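Local coordinates for hydroxyglutarate synthase (Pseudomonas putida, PDB 6W1G), which catalyses the iron(II)-dependent, oxygen-consuming decarboxylation and hydroxylation of 2-oxoadipate to D-2-hydroxyglutarate, a step in the catabolism of D-lysine, at residues 29-32 with 33-37; 39-42 with 43-46; 233-236 with 237-240; 239-243 with 244-248. All coordinates share one frame; numbering follows the deposited sequence. Where two conformers were deposited one is given.

Contact 1: 29-32 with 33-37; sequences PLYG and TLLEL
P29 and T33 are joined by the first of four successive i to i+4 backbone hydrogen bonds, and residues 29-32 run straight on into 33-37 as one alpha-helix. T33 N meets P29 O at 3.3 Å; L34 N to L30 O and L35 N to Y31 O are shorter, both 2.9 Å, and E36 N closes on G32 O. The side-chain contact is carried by Y31 and L35, one turn apart. With CG anti to its own N (chi1 168°), the Y31 ring comes within range of the next turn, and L35 CG lies over one face, 4.1 Å from the ring centroid, a CH-pi contact. L35 CD1 rests on Y31 CE2 at 3.7 Å while CD2 sits by CZ. This is an i to i+4 aromatic-leucine pair on helix 29-48, on the side covered by helix 9-27 and strand 226-229: Y31 OH is hydrogen-bonded to S21 OG, and Y24 meets the ring edge-to-face. With an alanine in place of Y31, L35 would probably lose the ring face it leans on, and S21 its hydroxyl partner. Elsewhere on the helix, L30 CD2 lies alongside T33, 4.0 Å from T33 OG1, the two side chains pointing the same way.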
ATOM      1  N   PRO A  29     -15.274   8.631 -12.047  1.00 11.43           N
ATOM      2  CA  PRO A  29     -16.425   7.709 -11.907  1.00 12.56           C
ATOM      3  C   PRO A  29     -16.070   6.247 -12.097  1.00 12.32           C
ATOM      4  O   PRO A  29     -16.704   5.384 -11.472  1.00 13.11           O
ATOM      5  CB  PRO A  29     -17.389   8.204 -12.993  1.00 16.43           C
ATOM      6  CG  PRO A  29     -17.042   9.560 -13.238  1.00 16.78           C
ATOM      7  CD  PRO A  29     -15.594   9.798 -12.874  1.00 12.96           C
ATOM      8  N   LEU A  30     -15.086   5.921 -12.934  1.00 12.41           N
ATOM      9  CA  LEU A  30     -14.741   4.513 -13.155  1.00 12.72           C
ATOM     10  C   LEU A  30     -14.163   3.854 -11.924  1.00 12.82           C
ATOM     11  O   LEU A  30     -14.202   2.621 -11.831  1.00 13.86           O
ATOM     12  CB  LEU A  30     -13.833   4.393 -14.396  1.00 13.97           C
ATOM     13  CG  LEU A  30     -14.562   4.441 -15.752  1.00 17.50           C
ATOM     14  CD1 LEU A  30     -13.609   4.639 -16.923  1.00 19.63           C
ATOM     15  CD2 LEU A  30     -15.442   3.201 -16.023  1.00 18.96           C
ATOM     16  N   TYR A  31     -13.665   4.632 -10.953  1.00 12.94           N
ATOM     17  CA  TYR A  31     -13.292   4.067  -9.661  1.00 12.70           C
ATOM     18  C   TYR A  31     -14.513   3.512  -8.939  1.00 12.39           C
ATOM     19  O   TYR A  31     -14.456   2.446  -8.329  1.00 13.44           O
ATOM     20  CB  TYR A  31     -12.562   5.111  -8.832  1.00 13.41           C
ATOM     21  CG  TYR A  31     -12.376   4.733  -7.398  1.00 12.01           C
ATOM     22  CD1 TYR A  31     -11.369   3.871  -6.994  1.00 12.34           C
ATOM     23  CD2 TYR A  31     -13.183   5.290  -6.431  1.00 11.90           C
ATOM     24  CE1 TYR A  31     -11.175   3.604  -5.646  1.00 12.65           C
ATOM     25  CE2 TYR A  31     -13.018   5.024  -5.105  1.00 12.97           C
ATOM     26  CZ  TYR A  31     -12.002   4.183  -4.699  1.00 12.51           C
ATOM     27  OH  TYR A  31     -11.826   3.872  -3.363  1.00 14.19           O
ATOM     28  N   GLY A  32     -15.647   4.209  -8.997  1.00 13.92           N
ATOM     29  CA  GLY A  32     -16.864   3.639  -8.464  1.00 13.93           C
ATOM     30  C   GLY A  32     -17.275   2.344  -9.147  1.00 14.07           C
ATOM     31  O   GLY A  32     -17.723   1.393  -8.485  1.00 14.90           O
ATOM     32  N   THR A  33     -17.147   2.293 -10.482  1.00 14.44           N
ATOM     33  CA  THR A  33     -17.386   1.050 -11.209  1.00 15.30           C
ATOM     34  C   THR A  33     -16.470  -0.053 -10.704  1.00 14.15           C
ATOM     35  O   THR A  33     -16.925  -1.184 -10.483  1.00 15.40           O
ATOM     36  CB  THR A  33     -17.163   1.337 -12.685  1.00 16.50           C
ATOM     37  OG1 THR A  33     -17.987   2.444 -13.064  1.00 17.73           O
ATOM     38  CG2 THR A  33     -17.508   0.124 -13.506  1.00 18.38           C
ATOM     39  N   LEU A  34     -15.191   0.250 -10.540  1.00 13.51           N
ATOM     40  CA  LEU A  34     -14.276  -0.743  -9.999  1.00 13.04           C
ATOM     41  C   LEU A  34     -14.709  -1.235  -8.622  1.00 12.85           C
ATOM     42  O   LEU A  34     -14.659  -2.436  -8.325  1.00 13.32           O
ATOM     43  CB  LEU A  34     -12.864  -0.163  -9.926  1.00 13.24           C
ATOM     44  CG  LEU A  34     -11.814  -1.108  -9.341  1.00 13.96           C
ATOM     45  CD1 LEU A  34     -11.577  -2.304 -10.220  1.00 15.78           C
ATOM     46  CD2 LEU A  34     -10.530  -0.343  -9.119  1.00 14.58           C
ATOM     47  N   LEU A  35     -15.107  -0.326  -7.746  1.00 13.51           N
ATOM     48  CA  LEU A  35     -15.530  -0.745  -6.418  1.00 13.74           C
ATOM     49  C   LEU A  35     -16.698  -1.716  -6.459  1.00 14.33           C
ATOM     50  O   LEU A  35     -16.765  -2.660  -5.655  1.00 14.01           O
ATOM     51  CB  LEU A  35     -15.903   0.429  -5.527  1.00 13.28           C
ATOM     52  CG  LEU A  35     -14.796   1.383  -5.134  1.00 14.76           C
ATOM     53  CD1 LEU A  35     -15.386   2.397  -4.173  1.00 16.19           C
ATOM     54  CD2 LEU A  35     -13.637   0.716  -4.575  1.00 17.44           C
ATOM     55  N   GLU A  36     -17.651  -1.502  -7.379  1.00 14.80           N
ATOM     56  CA  GLU A  36     -18.772  -2.439  -7.486  1.00 16.63           C
ATOM     57  C   GLU A  36     -18.286  -3.815  -7.918  1.00 15.09           C
ATOM     58  O   GLU A  36     -18.738  -4.837  -7.402  1.00 16.87           O
ATOM     59  CB  GLU A  36     -19.787  -1.871  -8.483  1.00 20.69           C
ATOM     60  CG  GLU A  36     -20.499  -0.633  -7.974  1.00 27.97           C
ATOM     61  CD  GLU A  36     -21.451   0.005  -8.973  1.00 38.23           C
ATOM     62  OE1 GLU A  36     -21.333  -0.269 -10.185  1.00 40.61           O
ATOM     63  OE2 GLU A  36     -22.312   0.797  -8.530  1.00 42.30           O
ATOM     64  N   LEU A  37     -17.336  -3.848  -8.842  1.00 15.63           N
ATOM     65  CA  LEU A  37     -16.786  -5.114  -9.306  1.00 15.77           C
ATOM     66  C   LEU A  37     -16.012  -5.811  -8.193  1.00 13.86           C
ATOM     67  O   LEU A  37     -16.124  -7.016  -8.018  1.00 14.69           O
ATOM     68  CB  LEU A  37     -15.902  -4.832 -10.502  1.00 16.85           C
ATOM     69  CG  LEU A  37     -15.356  -6.042 -11.240  1.00 20.19           C
ATOM     70  CD1 LEU A  37     -16.491  -6.912 -11.839  1.00 23.48           C
ATOM     71  CD2 LEU A  37     -14.439  -5.535 -12.330  1.00 21.90           C
TER

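Contact 2: 39-42 with 43-46; sequences SEIN and QQVM
I41 O is gripped twice, by the backbone of V45 and by a water. V45 N donates to I41 O at 3.0 Å in the regular alpha-helical bond, and the water gives a hydrogen to the same oxygen at 3.1 Å. That water in turn accepts from Q44 NE2 at 2.7 Å, so the amide of Q44 is tied to the preceding turn through one bridging molecule. The extended Q44 chain passes obliquely across I41, bringing Q44 NE2 to 3.9 Å from I41 CD1; its OE1 makes a weak bond to Q48. V45 sets CG2 beside its own N, where this methyl lies 3.4 Å from I41 O. M46 curls back at chi3 (-60°), which brings its CE to 3.5 Å from N42 O, the carbonyl that also accepts from M46 N. The N42 amide turns away from this part of the helix, to the 230-232 chain: OD1 takes hydrogen bonds from L232 N and T231 OG1, and ND2 gives one to R230 O, which satisfies this buried group. V45 and M46 pack against V52 and L56 of helix 50-59, placing this last part of helix 29-48 between that helix and the 230-233 loop.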
ATOM      1  N   SER A  39     -16.500  -5.588  -4.950  1.00 13.52           N
ATOM      2  CA  SER A  39     -17.423  -6.149  -3.976  1.00 15.35           C
ATOM      3  C   SER A  39     -18.002  -7.470  -4.478  1.00 15.52           C
ATOM      4  O   SER A  39     -18.124  -8.435  -3.722  1.00 16.30           O
ATOM      5  CB  SER A  39     -18.538  -5.153  -3.696  1.00 19.49           C
ATOM      6  OG  SER A  39     -19.468  -5.693  -2.783  1.00 26.64           O
ATOM      7  N   GLU A  40     -18.372  -7.521  -5.757  1.00 17.34           N
ATOM      8  CA  GLU A  40     -18.935  -8.748  -6.314  1.00 19.60           C
ATOM      9  C   GLU A  40     -17.915  -9.875  -6.327  1.00 17.84           C
ATOM     10  O   GLU A  40     -18.226 -11.014  -5.941  1.00 18.06           O
ATOM     11  CB  GLU A  40     -19.388  -8.455  -7.743  1.00 24.50           C
ATOM     12  CG  GLU A  40     -20.073  -9.587  -8.459  1.00 33.56           C
ATOM     13  CD  GLU A  40     -20.669  -9.160  -9.801  1.00 41.79           C
ATOM     14  OE1 GLU A  40     -19.907  -8.722 -10.687  1.00 43.50           O
ATOM     15  OE2 GLU A  40     -21.902  -9.253  -9.961  1.00 47.93           O
ATOM     16  N   ILE A  41     -16.707  -9.600  -6.800  1.00 15.67           N
ATOM     17  CA  ILE A  41     -15.659 -10.623  -6.817  1.00 16.00           C
ATOM     18  C   ILE A  41     -15.361 -11.152  -5.417  1.00 13.61           C
ATOM     19  O   ILE A  41     -15.205 -12.372  -5.211  1.00 15.06           O
ATOM     20  CB  ILE A  41     -14.385 -10.115  -7.501  1.00 16.89           C
ATOM     21  CG1 ILE A  41     -14.602  -9.957  -9.004  1.00 26.07           C
ATOM     22  CG2 ILE A  41     -13.158 -10.976  -7.211  1.00 17.77           C
ATOM     23  CD1 ILE A  41     -14.837 -11.231  -9.743  1.00 32.05           C
ATOM     24  N   ASN A  42     -15.251 -10.248  -4.430  1.00 14.03           N
ATOM     25  CA  ASN A  42     -14.881 -10.665  -3.082  1.00 13.52           C
ATOM     26  C   ASN A  42     -15.971 -11.532  -2.479  1.00 14.23           C
ATOM     27  O   ASN A  42     -15.683 -12.537  -1.837  1.00 15.06           O
ATOM     28  CB  ASN A  42     -14.665  -9.435  -2.229  1.00 13.23           C
ATOM     29  CG  ASN A  42     -13.364  -8.706  -2.570  1.00 12.79           C
ATOM     30  OD1 ASN A  42     -12.613  -9.127  -3.456  1.00 14.22           O
ATOM     31  ND2 ASN A  42     -13.087  -7.637  -1.855  1.00 13.71           N
ATOM     32  N   GLN A  43     -17.226 -11.185  -2.742  1.00 16.23           N
ATOM     33  CA  GLN A  43     -18.321 -11.999  -2.244  1.00 17.66           C
ATOM     34  C   GLN A  43     -18.305 -13.383  -2.864  1.00 17.51           C
ATOM     35  O   GLN A  43     -18.563 -14.380  -2.181  1.00 17.77           O
ATOM     36  CB  GLN A  43     -19.629 -11.299  -2.579  1.00 21.54           C
ATOM     37  CG  GLN A  43     -20.035 -10.205  -1.606  1.00 31.48           C
ATOM     38  CD  GLN A  43     -21.547  -9.995  -1.487  1.00 40.78           C
ATOM     39  OE1 GLN A  43     -22.349 -10.573  -2.229  1.00 42.84           O
ATOM     40  NE2 GLN A  43     -21.937  -9.150  -0.536  1.00 43.67           N
ATOM     41  N   GLN A  44     -18.031 -13.468  -4.166  1.00 17.15           N
ATOM     42  CA  GLN A  44     -17.939 -14.761  -4.834  1.00 17.80           C
ATOM     43  C   GLN A  44     -16.826 -15.609  -4.237  1.00 16.32           C
ATOM     44  O   GLN A  44     -17.012 -16.800  -4.001  1.00 17.13           O
ATOM     45  CB  GLN A  44     -17.696 -14.532  -6.316  1.00 20.45           C
ATOM     46  CG  GLN A  44     -17.535 -15.798  -7.179  1.00 25.78           C
ATOM     47  CD  GLN A  44     -17.541 -15.491  -8.669  1.00 29.53           C
ATOM     48  OE1 GLN A  44     -18.261 -16.129  -9.447  1.00 33.91           O
ATOM     49  NE2 GLN A  44     -16.728 -14.522  -9.078  1.00 32.60           N
ATOM     50  N   VAL A  45     -15.651 -15.024  -3.990  1.00 14.73           N
ATOM     51  CA  VAL A  45     -14.563 -15.816  -3.433  1.00 15.43           C
ATOM     52  C   VAL A  45     -14.963 -16.369  -2.075  1.00 15.93           C
ATOM     53  O   VAL A  45     -14.743 -17.547  -1.774  1.00 16.27           O
ATOM     54  CB  VAL A  45     -13.282 -14.969  -3.311  1.00 13.84           C
ATOM     55  CG1 VAL A  45     -12.297 -15.685  -2.421  1.00 15.95           C
ATOM     56  CG2 VAL A  45     -12.687 -14.644  -4.694  1.00 14.06           C
ATOM     57  N   MET A  46     -15.543 -15.521  -1.236  1.00 16.17           N
ATOM     58  CA  MET A  46     -15.864 -16.000   0.109  1.00 18.05           C
ATOM     59  C   MET A  46     -16.915 -17.096   0.063  1.00 19.10           C
ATOM     60  O   MET A  46     -16.870 -18.025   0.872  1.00 21.18           O
ATOM     61  CB  MET A  46     -16.224 -14.843   1.031  1.00 20.69           C
ATOM     62  CG  MET A  46     -14.930 -14.084   1.457  1.00 24.83           C
ATOM     63  SD  MET A  46     -15.129 -12.667   2.479  1.00 25.63           S
ATOM     64  CE  MET A  46     -16.157 -11.597   1.478  1.00 27.82           C
TER
HETATM   65  O   HOH W   1     -14.497 -13.982  -7.740  1.00 22.61           O

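Contact 3: 233-236 with 237-240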
ATOM      1  N   ASP A 233      -9.281 -11.694  -5.474  1.00 12.90           N
ATOM      2  CA  ASP A 233      -8.912 -12.507  -6.648  1.00 12.80           C
ATOM      3  C   ASP A 233      -8.673 -11.598  -7.850  1.00 13.62           C
ATOM      4  O   ASP A 233      -9.607 -11.222  -8.551  1.00 13.51           O
ATOM      5  CB  ASP A 233      -9.987 -13.555  -6.947  1.00 14.52           C
ATOM      6  CG  ASP A 233      -9.556 -14.512  -8.033  1.00 15.69           C
ATOM      7  OD1 ASP A 233      -8.596 -14.229  -8.784  1.00 14.91           O
ATOM      8  OD2 ASP A 233     -10.200 -15.590  -8.181  1.00 17.44           O
ATOM      9  N   ILE A 234      -7.408 -11.237  -8.075  1.00 12.80           N
ATOM     10  CA  ILE A 234      -7.099 -10.317  -9.160  1.00 13.31           C
ATOM     11  C   ILE A 234      -7.305 -10.975 -10.514  1.00 13.79           C
ATOM     12  O   ILE A 234      -7.575 -10.289 -11.498  1.00 15.07           O
ATOM     13  CB  ILE A 234      -5.682  -9.740  -8.985  1.00 13.54           C
ATOM     14  CG1 ILE A 234      -5.523  -8.461  -9.814  1.00 13.74           C
ATOM     15  CG2 ILE A 234      -4.634 -10.736  -9.392  1.00 15.37           C
ATOM     16  CD1 ILE A 234      -4.278  -7.733  -9.511  1.00 15.69           C
ATOM     17  N   ASP A 235      -7.169 -12.303 -10.606  1.00 14.20           N
ATOM     18  CA  ASP A 235      -7.434 -12.924 -11.899  1.00 14.26           C
ATOM     19  C   ASP A 235      -8.899 -12.775 -12.267  1.00 14.45           C
ATOM     20  O   ASP A 235      -9.248 -12.491 -13.415  1.00 14.49           O
ATOM     21  CB  ASP A 235      -7.095 -14.409 -11.854  1.00 15.77           C
ATOM     22  CG  ASP A 235      -5.609 -14.693 -11.659  1.00 17.82           C
ATOM     23  OD1 ASP A 235      -4.789 -13.968 -12.206  1.00 19.64           O
ATOM     24  OD2 ASP A 235      -5.264 -15.663 -10.961  1.00 22.38           O
ATOM     25  N   ALA A 236      -9.773 -12.981 -11.297  1.00 14.53           N
ATOM     26  CA  ALA A 236     -11.197 -12.839 -11.511  1.00 15.39           C
ATOM     27  C   ALA A 236     -11.555 -11.407 -11.852  1.00 15.02           C
ATOM     28  O   ALA A 236     -12.399 -11.162 -12.723  1.00 16.67           O
ATOM     29  CB  ALA A 236     -11.974 -13.334 -10.301  1.00 15.47           C
ATOM     30  N   ILE A 237     -10.952 -10.436 -11.174  1.00 15.15           N
ATOM     31  CA  ILE A 237     -11.342  -9.078 -11.501  0.55 15.24           C
ATOM     32  C   ILE A 237     -10.888  -8.735 -12.924  1.00 14.75           C
ATOM     33  O   ILE A 237     -11.589  -8.026 -13.633  1.00 14.56           O
ATOM     34  CB  ILE A 237     -10.878  -8.081 -10.424  0.55 15.45           C
ATOM     35  CG1 ILE A 237     -11.844  -6.918 -10.448  0.55 17.11           C
ATOM     36  CG2 ILE A 237      -9.446  -7.770 -10.622  0.55 14.41           C
ATOM     37  CD1 ILE A 237     -11.832  -6.166  -9.198  0.55 15.70           C
ATOM     38  N   GLN A 238      -9.706  -9.203 -13.343  1.00 14.22           N
ATOM     39  CA  GLN A 238      -9.233  -8.925 -14.703  0.60 15.83           C
ATOM     40  C   GLN A 238     -10.203  -9.461 -15.744  1.00 15.12           C
ATOM     41  O   GLN A 238     -10.377  -8.833 -16.788  1.00 17.12           O
ATOM     42  CB  GLN A 238      -7.848  -9.515 -14.943  0.60 19.45           C
ATOM     43  CG  GLN A 238      -6.725  -8.689 -14.396  0.60 19.80           C
ATOM     44  CD  GLN A 238      -5.386  -9.167 -14.896  0.60 23.70           C
ATOM     45  OE1 GLN A 238      -4.945 -10.266 -14.571  0.60 28.84           O
ATOM     46  NE2 GLN A 238      -4.742  -8.356 -15.714  0.60 23.34           N
ATOM     47  N   LEU A 239     -10.848 -10.592 -15.462  1.00 14.78           N
ATOM     48  CA  LEU A 239     -11.816 -11.154 -16.377  1.00 15.42           C
ATOM     49  C   LEU A 239     -13.103 -10.334 -16.440  1.00 16.88           C
ATOM     50  O   LEU A 239     -13.841 -10.421 -17.424  1.00 17.44           O
ATOM     51  CB  LEU A 239     -12.203 -12.587 -16.046  1.00 17.95           C
ATOM     52  CG  LEU A 239     -11.225 -13.637 -16.461  1.00 19.55           C
ATOM     53  CD1 LEU A 239     -11.689 -15.002 -15.909  1.00 19.60           C
ATOM     54  CD2 LEU A 239     -11.109 -13.730 -17.975  1.00 17.46           C
ATOM     55  N   GLY A 240     -13.429  -9.604 -15.389  1.00 17.93           N
ATOM     56  CA  GLY A 240     -14.602  -8.744 -15.393  1.00 21.12           C
ATOM     57  C   GLY A 240     -14.391  -7.298 -15.845  1.00 22.70           C
ATOM     58  O   GLY A 240     -15.395  -6.649 -16.196  1.00 25.32           O
TER
HETATM   59  O   HOH W   2      -5.004 -12.957 -14.640  1.00 28.56           O
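I234 and I237 pack one turn apart on helix 234-240. In one of two I237 conformers, I237 CG2 lies 3.3 Å from I234 O and 4.1 Å from I234 CG1, the side chains crossing at a slant; chi1 (-152°) there sets this methyl between the I237 backbone N and carbonyl carbon, close to the preceding turn. I234 O accepts from Q238 N at 3.0 Å. In one of its two conformers Q238 lays CB and CG along that oxygen, and a water donates both to D235 OD1 and, at 2.7 Å, to Q238 OE1. D233 is the N-cap of the helix: its OD1 accepts from A236 N at 3.0 Å, the donor standing well above the carboxylate plane, while its backbone O takes I237 N. At the other end the pattern slackens, L239 N dividing itself between D235 O and a weak bond to A236 O, and G240 N reaching A236 O at 3.3 Å. Farther out, R265 forms a salt bridge with D235 OD1 and T257 OG1 bonds to OD2, which probably steadies the carboxylate that holds the water. Q297 OE1 accepts from I234 N, and the A236 and I237 side chains rest on I41, L37 and V38 of helix 29-48.

Contact 4: 239-243 with 244-248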
ATOM      1  N   LEU A 239     -10.848 -10.592 -15.462  1.00 14.78           N
ATOM      2  CA  LEU A 239     -11.816 -11.154 -16.377  1.00 15.42           C
ATOM      3  C   LEU A 239     -13.103 -10.334 -16.440  1.00 16.88           C
ATOM      4  O   LEU A 239     -13.841 -10.421 -17.424  1.00 17.44           O
ATOM      5  CB  LEU A 239     -12.203 -12.587 -16.046  1.00 17.95           C
ATOM      6  CG  LEU A 239     -11.225 -13.637 -16.461  1.00 19.55           C
ATOM      7  CD1 LEU A 239     -11.689 -15.002 -15.909  1.00 19.60           C
ATOM      8  CD2 LEU A 239     -11.109 -13.730 -17.975  1.00 17.46           C
ATOM      9  N   GLY A 240     -13.429  -9.604 -15.389  1.00 17.93           N
ATOM     10  CA  GLY A 240     -14.602  -8.744 -15.393  1.00 21.12           C
ATOM     11  C   GLY A 240     -14.391  -7.298 -15.845  1.00 22.70           C
ATOM     12  O   GLY A 240     -15.395  -6.649 -16.196  1.00 25.32           O
ATOM     13  N   MET A 241     -13.114  -6.819 -15.936  1.00 21.79           N
ATOM     14  CA  MET A 241     -12.750  -5.403 -16.180  1.00 21.30           C
ATOM     15  C   MET A 241     -12.903  -4.881 -17.630  1.00 20.81           C
ATOM     16  O   MET A 241     -13.376  -3.731 -17.816  1.00 22.64           O
ATOM     17  CB  MET A 241     -11.332  -5.104 -15.705  1.00 22.39           C
ATOM     18  CG  MET A 241     -11.209  -4.869 -14.227  1.00 21.77           C
ATOM     19  SD  MET A 241      -9.581  -4.914 -13.519  1.00 24.23           S
ATOM     20  CE  MET A 241      -9.037  -3.275 -13.865  1.00 24.62           C
ATOM     21  N   PRO A 242     -12.651  -5.709 -18.662  0.69 26.54           N
ATOM     22  CA  PRO A 242     -12.996  -5.280 -20.038  0.69 30.23           C
ATOM     23  C   PRO A 242     -14.477  -4.959 -20.195  0.69 33.13           C
ATOM     24  O   PRO A 242     -14.837  -3.946 -20.805  0.69 37.38           O
ATOM     25  CB  PRO A 242     -12.585  -6.472 -20.915  0.69 30.74           C
ATOM     26  CG  PRO A 242     -11.651  -7.238 -20.112  0.69 29.48           C
ATOM     27  CD  PRO A 242     -12.013  -7.038 -18.659  0.69 28.74           C
ATOM     28  N   ALA A 243     -15.359  -5.825 -19.691  0.69 30.70           N
ATOM     29  CA  ALA A 243     -16.795  -5.545 -19.706  0.69 30.63           C
ATOM     30  C   ALA A 243     -17.139  -4.149 -19.226  0.69 27.54           C
ATOM     31  O   ALA A 243     -18.170  -3.591 -19.610  0.69 27.11           O
ATOM     32  CB  ALA A 243     -17.508  -6.475 -18.747  0.69 32.01           C
ATOM     33  N   LYS A 244     -16.344  -3.596 -18.328  1.00 21.99           N
ATOM     34  CA  LYS A 244     -16.715  -2.338 -17.690  1.00 25.02           C
ATOM     35  C   LYS A 244     -15.948  -1.135 -18.237  1.00 26.65           C
ATOM     36  O   LYS A 244     -16.068  -0.052 -17.685  1.00 28.26           O
ATOM     37  CB  LYS A 244     -16.537  -2.456 -16.166  1.00 25.62           C
ATOM     38  CG  LYS A 244     -17.445  -3.491 -15.491  1.00 28.90           C
ATOM     39  CD  LYS A 244     -18.907  -3.131 -15.640  1.00 35.72           C
ATOM     40  CE  LYS A 244     -19.801  -4.240 -15.098  1.00 40.27           C
ATOM     41  NZ  LYS A 244     -20.536  -3.804 -13.878  1.00 44.61           N
ATOM     42  N   GLY A 245     -15.168  -1.309 -19.312  1.00 24.85           N
ATOM     43  CA  GLY A 245     -14.465  -0.179 -19.897  1.00 25.85           C
ATOM     44  C   GLY A 245     -13.168   0.218 -19.236  1.00 24.87           C
ATOM     45  O   GLY A 245     -12.704   1.347 -19.434  1.00 25.52           O
ATOM     46  N   ILE A 246     -12.560  -0.667 -18.436  1.00 23.51           N
ATOM     47  CA  ILE A 246     -11.285  -0.385 -17.782  1.00 23.67           C
ATOM     48  C   ILE A 246     -10.330  -1.530 -18.102  1.00 21.40           C
ATOM     49  O   ILE A 246      -9.899  -2.263 -17.174  1.00 20.67           O
ATOM     50  CB  ILE A 246     -11.483  -0.107 -16.279  1.00 23.86           C
ATOM     51  CG1 ILE A 246     -12.488  -1.094 -15.662  1.00 23.11           C
ATOM     52  CG2 ILE A 246     -11.961   1.340 -16.090  1.00 24.11           C
ATOM     53  CD1 ILE A 246     -12.566  -1.014 -14.131  1.00 25.52           C
ATOM     54  N   PRO A 247     -10.081  -1.824 -19.394  1.00 21.89           N
ATOM     55  CA  PRO A 247      -9.229  -2.978 -19.699  1.00 23.20           C
ATOM     56  C   PRO A 247      -7.888  -2.780 -19.036  1.00 18.94           C
ATOM     57  O   PRO A 247      -7.221  -1.748 -19.258  1.00 19.61           O
ATOM     58  CB  PRO A 247      -9.089  -2.943 -21.223  1.00 23.28           C
ATOM     59  CG  PRO A 247      -9.401  -1.575 -21.598  1.00 23.28           C
ATOM     60  CD  PRO A 247     -10.428  -1.078 -20.602  1.00 22.91           C
ATOM     61  N   PRO A 248      -7.445  -3.729 -18.242  1.00 20.45           N
ATOM     62  CA  PRO A 248      -6.183  -3.506 -17.546  1.00 21.11           C
ATOM     63  C   PRO A 248      -5.036  -4.030 -18.384  1.00 21.32           C
ATOM     64  O   PRO A 248      -5.215  -4.727 -19.381  1.00 24.29           O
ATOM     65  CB  PRO A 248      -6.323  -4.367 -16.299  1.00 25.32           C
ATOM     66  CG  PRO A 248      -7.131  -5.549 -16.768  1.00 28.08           C
ATOM     67  CD  PRO A 248      -8.138  -4.932 -17.740  1.00 22.63           C
TER
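M241 has the largest share of this contact, its side chain running alongside the I246 carbonyl and against the ring of P248. M241 CB lies 3.5 Å from I246 O and 3.8 Å from P248 CD. Farther along, the chain bends at chi3 (83°), and this brings M241 CE back to 3.6 Å from I246 O and against P248 CB, while SD stays near P248 CG. I246 crosses M241 at about a right angle, its CD1 4.1 Å from M241 CG. The carbonyl of M241 is gripped twice: its O accepts from K244 N and, at 3.2 Å, from I246 N, the two donors arriving from opposite faces of the carbonyl plane. In one of two P242 conformers, G245 N bonds to P242 O at 3.0 Å; the N-H...O angle is nearly straight (171°), though the donor stands well out of the carbonyl plane. The bonds from I246 N and G245 N make a Schellman motif in the chain that follows helix 234-240 and leads to strand 264-275. G245 takes its left-handed position, with a positive phi at which a side chain would press on the preceding carbonyl, so the turn is suited to glycine. With a serine in place of M241, I246 and P248 would probably lose the apolar contact they share. K244 is the other large contributor: chi1 (-64°) puts its CG beside G240 O before the chain heads away. Outside the turn, F269 of strand 264-275 meets both M241 and I246, and helix 29-48 adds L37 on M241, T33 on K244 and L30 on I246.

In the fold
Contacts 1 and 2 follow each other on helix 29-48, their centres 14 Å apart, and contacts 3 and 4 follow each other on helix 234-240 and the turn after it, sharing L239 and G240. The two pairs lie against each other. L30 CD1 of contact 1 meets I246 CG2 of contact 4 at 3.8 Å, and contact 2 joins contact 3 where I41 CD1 touches A236 CB at 3.6 Å. Of the two contacts on helix 29-48, contact 4 touches contact 1 alone. The nickel ion lies about 11 Å from the side chains of L34 and I234, which come within about 7 and 8 Å of the side chain of its ligand E294, so contacts 1 and 3 lie near the metal site without forming it.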